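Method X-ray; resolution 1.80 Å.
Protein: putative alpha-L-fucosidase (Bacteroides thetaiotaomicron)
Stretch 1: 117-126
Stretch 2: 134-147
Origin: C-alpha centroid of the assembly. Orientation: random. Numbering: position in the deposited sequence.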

# COMPACT_ATOMS: atom_id res chain seq x y z
N TYR B 117 -6.75 -8.64 -27.63
CA TYR B 117 -5.42 -8.36 -28.17
C TYR B 117 -4.38 -9.16 -27.36
O TYR B 117 -4.37 -9.09 -26.15
N PHE B 118 -3.48 -9.83 -28.06
CA PHE B 118 -2.43 -10.65 -27.49
C PHE B 118 -1.15 -9.85 -27.30
O PHE B 118 -0.58 -9.39 -28.27
N GLY B 119 -0.71 -9.70 -26.07
CA GLY B 119 0.55 -9.02 -25.77
C GLY B 119 1.75 -9.91 -26.01
O GLY B 119 1.79 -11.06 -25.54
N LEU B 120 2.77 -9.37 -26.66
CA LEU B 120 3.96 -10.16 -26.95
C LEU B 120 4.76 -10.46 -25.69
O LEU B 120 4.60 -9.82 -24.64
N TYR B 121 5.62 -11.46 -25.81
CA TYR B 121 6.44 -11.94 -24.72
C TYR B 121 7.53 -10.91 -24.38
O TYR B 121 8.14 -10.33 -25.27
N ASP B 122 7.80 -10.76 -23.09
CA ASP B 122 8.84 -9.88 -22.56
C ASP B 122 9.89 -10.74 -21.86
O ASP B 122 9.66 -11.27 -20.77
N SER B 123 11.06 -10.90 -22.49
CA SER B 123 12.10 -11.79 -21.93
C SER B 123 12.90 -11.22 -20.78
O SER B 123 13.62 -11.99 -20.15
N GLY B 124 12.87 -9.92 -20.59
CA GLY B 124 13.68 -9.23 -19.59
C GLY B 124 15.01 -8.73 -20.14
O GLY B 124 15.63 -7.87 -19.53
N ARG B 125 15.44 -9.21 -21.32
CA ARG B 125 16.73 -8.85 -21.92
C ARG B 125 16.79 -7.37 -22.31
O ARG B 125 17.81 -6.72 -22.08
N TYR B 126 15.70 -6.83 -22.87
CA TYR B 126 15.65 -5.41 -23.17
C TYR B 126 15.76 -4.60 -21.86
O TYR B 126 16.56 -3.66 -21.78
N TRP B 134 16.72 -7.43 -28.62
CA TRP B 134 16.79 -8.73 -27.94
C TRP B 134 15.43 -9.41 -27.83
O TRP B 134 15.39 -10.63 -27.65
N GLU B 135 14.32 -8.66 -27.92
CA GLU B 135 12.99 -9.24 -27.76
C GLU B 135 12.46 -9.91 -29.02
O GLU B 135 11.44 -10.61 -28.97
N ILE B 136 13.12 -9.72 -30.15
CA ILE B 136 12.63 -10.27 -31.41
C ILE B 136 12.62 -11.80 -31.42
O ILE B 136 11.61 -12.39 -31.81
N GLU B 137 13.75 -12.45 -31.07
CA GLU B 137 13.90 -13.89 -31.28
C GLU B 137 12.85 -14.75 -30.59
O GLU B 137 12.25 -15.58 -31.28
N ASP B 138 12.62 -14.59 -29.30
CA ASP B 138 11.61 -15.44 -28.60
C ASP B 138 10.23 -15.19 -29.17
O ASP B 138 9.45 -16.13 -29.28
N ASN B 139 9.92 -13.92 -29.56
CA ASN B 139 8.61 -13.63 -30.11
C ASN B 139 8.43 -14.26 -31.49
O ASN B 139 7.30 -14.54 -31.82
N LYS B 140 9.51 -14.58 -32.24
CA LYS B 140 9.33 -15.32 -33.49
C LYS B 140 8.64 -16.66 -33.24
O LYS B 140 7.77 -17.06 -34.02
N TYR B 141 9.01 -17.34 -32.16
CA TYR B 141 8.43 -18.63 -31.80
C TYR B 141 7.08 -18.47 -31.15
O TYR B 141 6.17 -19.23 -31.45
N VAL B 142 6.93 -17.46 -30.26
CA VAL B 142 5.67 -17.21 -29.56
C VAL B 142 4.57 -16.85 -30.55
O VAL B 142 3.48 -17.43 -30.48
N ILE B 143 4.82 -15.87 -31.43
CA ILE B 143 3.83 -15.49 -32.44
C ILE B 143 3.40 -16.72 -33.26
O ILE B 143 2.21 -16.92 -33.43
N ASP B 144 4.35 -17.52 -33.73
CA ASP B 144 4.05 -18.70 -34.56
C ASP B 144 3.14 -19.71 -33.83
O ASP B 144 2.09 -20.08 -34.34
N GLU B 145 3.47 -20.05 -32.59
CA GLU B 145 2.70 -21.08 -31.86
C GLU B 145 1.35 -20.55 -31.40
O GLU B 145 0.36 -21.26 -31.46
N VAL B 146 1.29 -19.28 -31.01
CA VAL B 146 0.06 -18.67 -30.56
C VAL B 146 -0.95 -18.52 -31.70
O VAL B 146 -2.14 -18.72 -31.47
N TRP B 147 -0.53 -18.18 -32.90
CA TRP B 147 -1.47 -18.15 -34.04
C TRP B 147 -2.07 -19.54 -34.27
O TRP B 147 -3.27 -19.69 -34.45

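The contact between these two stretches of the putative alpha-L-fucosidase illustrates a common principle: a helix packs its apolar residues against the end of a strand, while acidic and amide side chains at and near its beginning tie down the backbone of the loop that follows.

The apolar half lies where the strand ends. F118 points toward the helix with chi1 in t, which brings its ring against two valines a helical turn apart. V146, also t, sets CG1 over one face of the ring, 3.7 Å from the F118 ring centroid and only 10° off the normal, a CH-pi contact; its CG2 reaches F118 CZ at 3.4 Å. V142, again t, meets the ring at its edge, with CG1 3.9 Å from F118 CE2. L120 leaves the backbone sideways, yet its m, t rotamer brings CD2 to 3.7 Å from CG1 of I143, whose own m, t side chain comes nearer at its end.

Y121 marks the change from apolar to polar packing. Its CA-to-CB bond points toward the helix, and CB lies 4.0 Å from V142 CG2, while the ring, in t, presents its edge to D138, CE2 being 3.5 Å from OD2. The backbone of Y121 is held by a single amide side chain. N139, in m, accepts from Y121 N through OD1 at 2.8 Å and donates from ND2 to Y121 O at 2.9 Å, so that one planar group reads both the NH and the CO of the same residue. The same ND2 also donates to E135 O at 3.0 Å, linking this clamp to the preceding turn.

E135 does comparable work with a carboxylate. Its CA-to-CB bond runs sideways, but the m, m rotamer brings its end nearer the loop. There OE1 accepts from S123 N at 2.8 Å, nearly straight at 173°, while OE2 accepts from S123 OG at 2.9 Å, the serine being in p, and from Y126 N at 3.0 Å. The carboxylate thus bridges the loop and the start of the helix that follows G124, the N-cap residue. At its backbone angles, a CB on G124 would be jammed against the carbonyl O of S123.

Two acids also come close here. D122 OD1 sits 4.1 Å from E135 OE2, and water 1 donates to both, at 2.7 Å to D122 OD1 and 2.8 Å to E135 OE2. D122 OD1 also accepts from G124 N at 3.2 Å, bracing the turn from within.

R125, an exposed residue, adds a charged contact; its CA-to-CB bond points toward the other stretch and its chain, m, t, t, extends to D138. Its NH1 forms a salt bridge with D138 OD2 at 2.7 Å, the carboxylate oxygen lying at the edge of the guanidinium, near its plane. D138, in m, has OD1 bonded elsewhere in the structure. R125 CB rests 3.5 Å from CB of W134, which is likewise in m.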

# COMPACT_ATOMS: atom_id res chain seq x y z
CB TYR B 117 -5.06 -6.88 -28.11
CG TYR B 117 -5.65 -6.04 -29.20
CD1 TYR B 117 -7.03 -5.90 -29.32
CD2 TYR B 117 -4.84 -5.29 -30.05
CE1 TYR B 117 -7.59 -5.07 -30.31
CE2 TYR B 117 -5.39 -4.46 -31.03
CZ TYR B 117 -6.76 -4.33 -31.13
OH TYR B 117 -7.31 -3.51 -32.07
CB PHE B 118 -2.17 -11.85 -28.43
CG PHE B 118 -1.14 -12.81 -27.88
CD1 PHE B 118 -1.51 -13.82 -27.01
CD2 PHE B 118 0.21 -12.66 -28.19
CE1 PHE B 118 -0.56 -14.70 -26.51
CE2 PHE B 118 1.16 -13.57 -27.71
CZ PHE B 118 0.76 -14.58 -26.88
CB LEU B 120 4.84 -9.44 -28.00
CG LEU B 120 4.20 -9.25 -29.38
CD1 LEU B 120 5.21 -8.74 -30.38
CD2 LEU B 120 3.57 -10.57 -29.89
CB TYR B 121 7.06 -13.30 -25.11
CG TYR B 121 8.04 -13.84 -24.10
CD1 TYR B 121 7.63 -14.26 -22.84
CD2 TYR B 121 9.40 -13.89 -24.39
CE1 TYR B 121 8.55 -14.73 -21.90
CE2 TYR B 121 10.32 -14.35 -23.46
CZ TYR B 121 9.90 -14.75 -22.21
OH TYR B 121 10.86 -15.14 -21.32
CB ASP B 122 8.21 -8.86 -21.60
CG ASP B 122 9.17 -7.81 -21.03
OD1 ASP B 122 10.40 -7.97 -21.20
OD2 ASP B 122 8.70 -6.90 -20.34
CB SER B 123 13.11 -12.20 -23.02
OG SER B 123 14.03 -11.16 -23.30
CB ARG B 125 17.02 -9.70 -23.17
CG ARG B 125 17.33 -11.14 -22.82
CD ARG B 125 17.69 -11.96 -24.06
NE ARG B 125 17.56 -13.39 -23.79
CZ ARG B 125 16.52 -14.16 -24.09
NH1 ARG B 125 15.48 -13.67 -24.74
NH2 ARG B 125 16.52 -15.45 -23.76
CB TYR B 126 14.37 -5.06 -23.94
CG TYR B 126 13.94 -3.62 -23.76
CD1 TYR B 126 14.73 -2.57 -24.22
CD2 TYR B 126 12.73 -3.30 -23.16
CE1 TYR B 126 14.33 -1.24 -24.07
CE2 TYR B 126 12.33 -1.97 -23.00
CZ TYR B 126 13.12 -0.95 -23.49
OH TYR B 126 12.77 0.38 -23.35
CB TRP B 134 17.33 -8.58 -26.50
CG TRP B 134 18.78 -8.29 -26.41
CD1 TRP B 134 19.36 -7.16 -25.94
CD2 TRP B 134 19.85 -9.20 -26.69
NE1 TRP B 134 20.73 -7.26 -26.01
CE2 TRP B 134 21.06 -8.51 -26.46
CE3 TRP B 134 19.90 -10.53 -27.14
CZ2 TRP B 134 22.31 -9.11 -26.64
CZ3 TRP B 134 21.15 -11.12 -27.34
CH2 TRP B 134 22.33 -10.38 -27.17
CB GLU B 135 12.03 -8.15 -27.29
CG GLU B 135 12.41 -7.54 -25.94
CD GLU B 135 12.51 -8.57 -24.82
OE1 GLU B 135 11.79 -9.58 -24.90
OE2 GLU B 135 13.42 -8.45 -23.98
CB ILE B 136 13.46 -9.75 -32.60
CG1 ILE B 136 13.42 -8.19 -32.71
CG2 ILE B 136 12.95 -10.38 -33.91
CD1 ILE B 136 14.47 -7.65 -33.60
CB GLU B 137 15.29 -14.37 -30.87
CG GLU B 137 15.57 -15.79 -31.33
CD GLU B 137 17.04 -16.13 -31.49
OE1 GLU B 137 17.85 -15.63 -30.68
OE2 GLU B 137 17.37 -16.92 -32.41
CB ASP B 138 11.58 -15.19 -27.10
CG ASP B 138 12.82 -15.65 -26.34
OD1 ASP B 138 13.49 -16.59 -26.80
OD2 ASP B 138 13.18 -15.00 -25.37
CB ASN B 139 8.30 -12.17 -30.13
CG ASN B 139 7.80 -11.73 -28.80
OD1 ASN B 139 6.73 -12.19 -28.33
ND2 ASN B 139 8.59 -10.95 -28.10
CB LYS B 140 10.66 -15.56 -34.23
CG LYS B 140 11.36 -14.30 -34.65
CD LYS B 140 12.39 -14.59 -35.71
CE LYS B 140 13.23 -13.36 -35.94
NZ LYS B 140 14.06 -13.43 -37.17
CB TYR B 141 9.35 -19.40 -30.85
CG TYR B 141 10.65 -19.76 -31.51
CD1 TYR B 141 10.78 -20.93 -32.25
CD2 TYR B 141 11.74 -18.91 -31.44
CE1 TYR B 141 11.99 -21.26 -32.87
CE2 TYR B 141 12.94 -19.22 -32.06
CZ TYR B 141 13.06 -20.40 -32.79
OH TYR B 141 14.25 -20.70 -33.41
CB VAL B 142 5.83 -16.13 -28.47
CG1 VAL B 142 4.47 -15.63 -27.95
CG2 VAL B 142 6.69 -16.66 -27.30
CB ILE B 143 4.38 -14.35 -33.34
CG1 ILE B 143 4.56 -13.05 -32.50
CG2 ILE B 143 3.44 -14.08 -34.55
CD1 ILE B 143 5.55 -11.99 -33.17
CB ASP B 144 5.34 -19.39 -34.99
CG ASP B 144 5.10 -20.75 -35.64
OD1 ASP B 144 4.43 -20.79 -36.71
OD2 ASP B 144 5.49 -21.79 -35.02
CB GLU B 145 3.52 -21.69 -30.69
CG GLU B 145 3.79 -20.77 -29.54
CD GLU B 145 4.61 -21.32 -28.40
OE1 GLU B 145 5.34 -22.32 -28.56
OE2 GLU B 145 4.57 -20.68 -27.32
CB VAL B 146 0.39 -17.34 -29.84
CG1 VAL B 146 -0.78 -16.40 -29.83
CG2 VAL B 146 0.88 -17.65 -28.42
CB TRP B 147 -0.82 -17.66 -35.34
CG TRP B 147 -1.85 -17.50 -36.41
CD1 TRP B 147 -2.05 -18.32 -37.49
CD2 TRP B 147 -2.96 -16.60 -36.38
NE1 TRP B 147 -3.18 -17.94 -38.17
CE2 TRP B 147 -3.76 -16.87 -37.52
CE3 TRP B 147 -3.31 -15.52 -35.55
CZ2 TRP B 147 -4.94 -16.17 -37.78
CZ3 TRP B 147 -4.50 -14.85 -35.81
CH2 TRP B 147 -5.27 -15.15 -36.93
O HOH W 1 12.90 -6.99 -21.67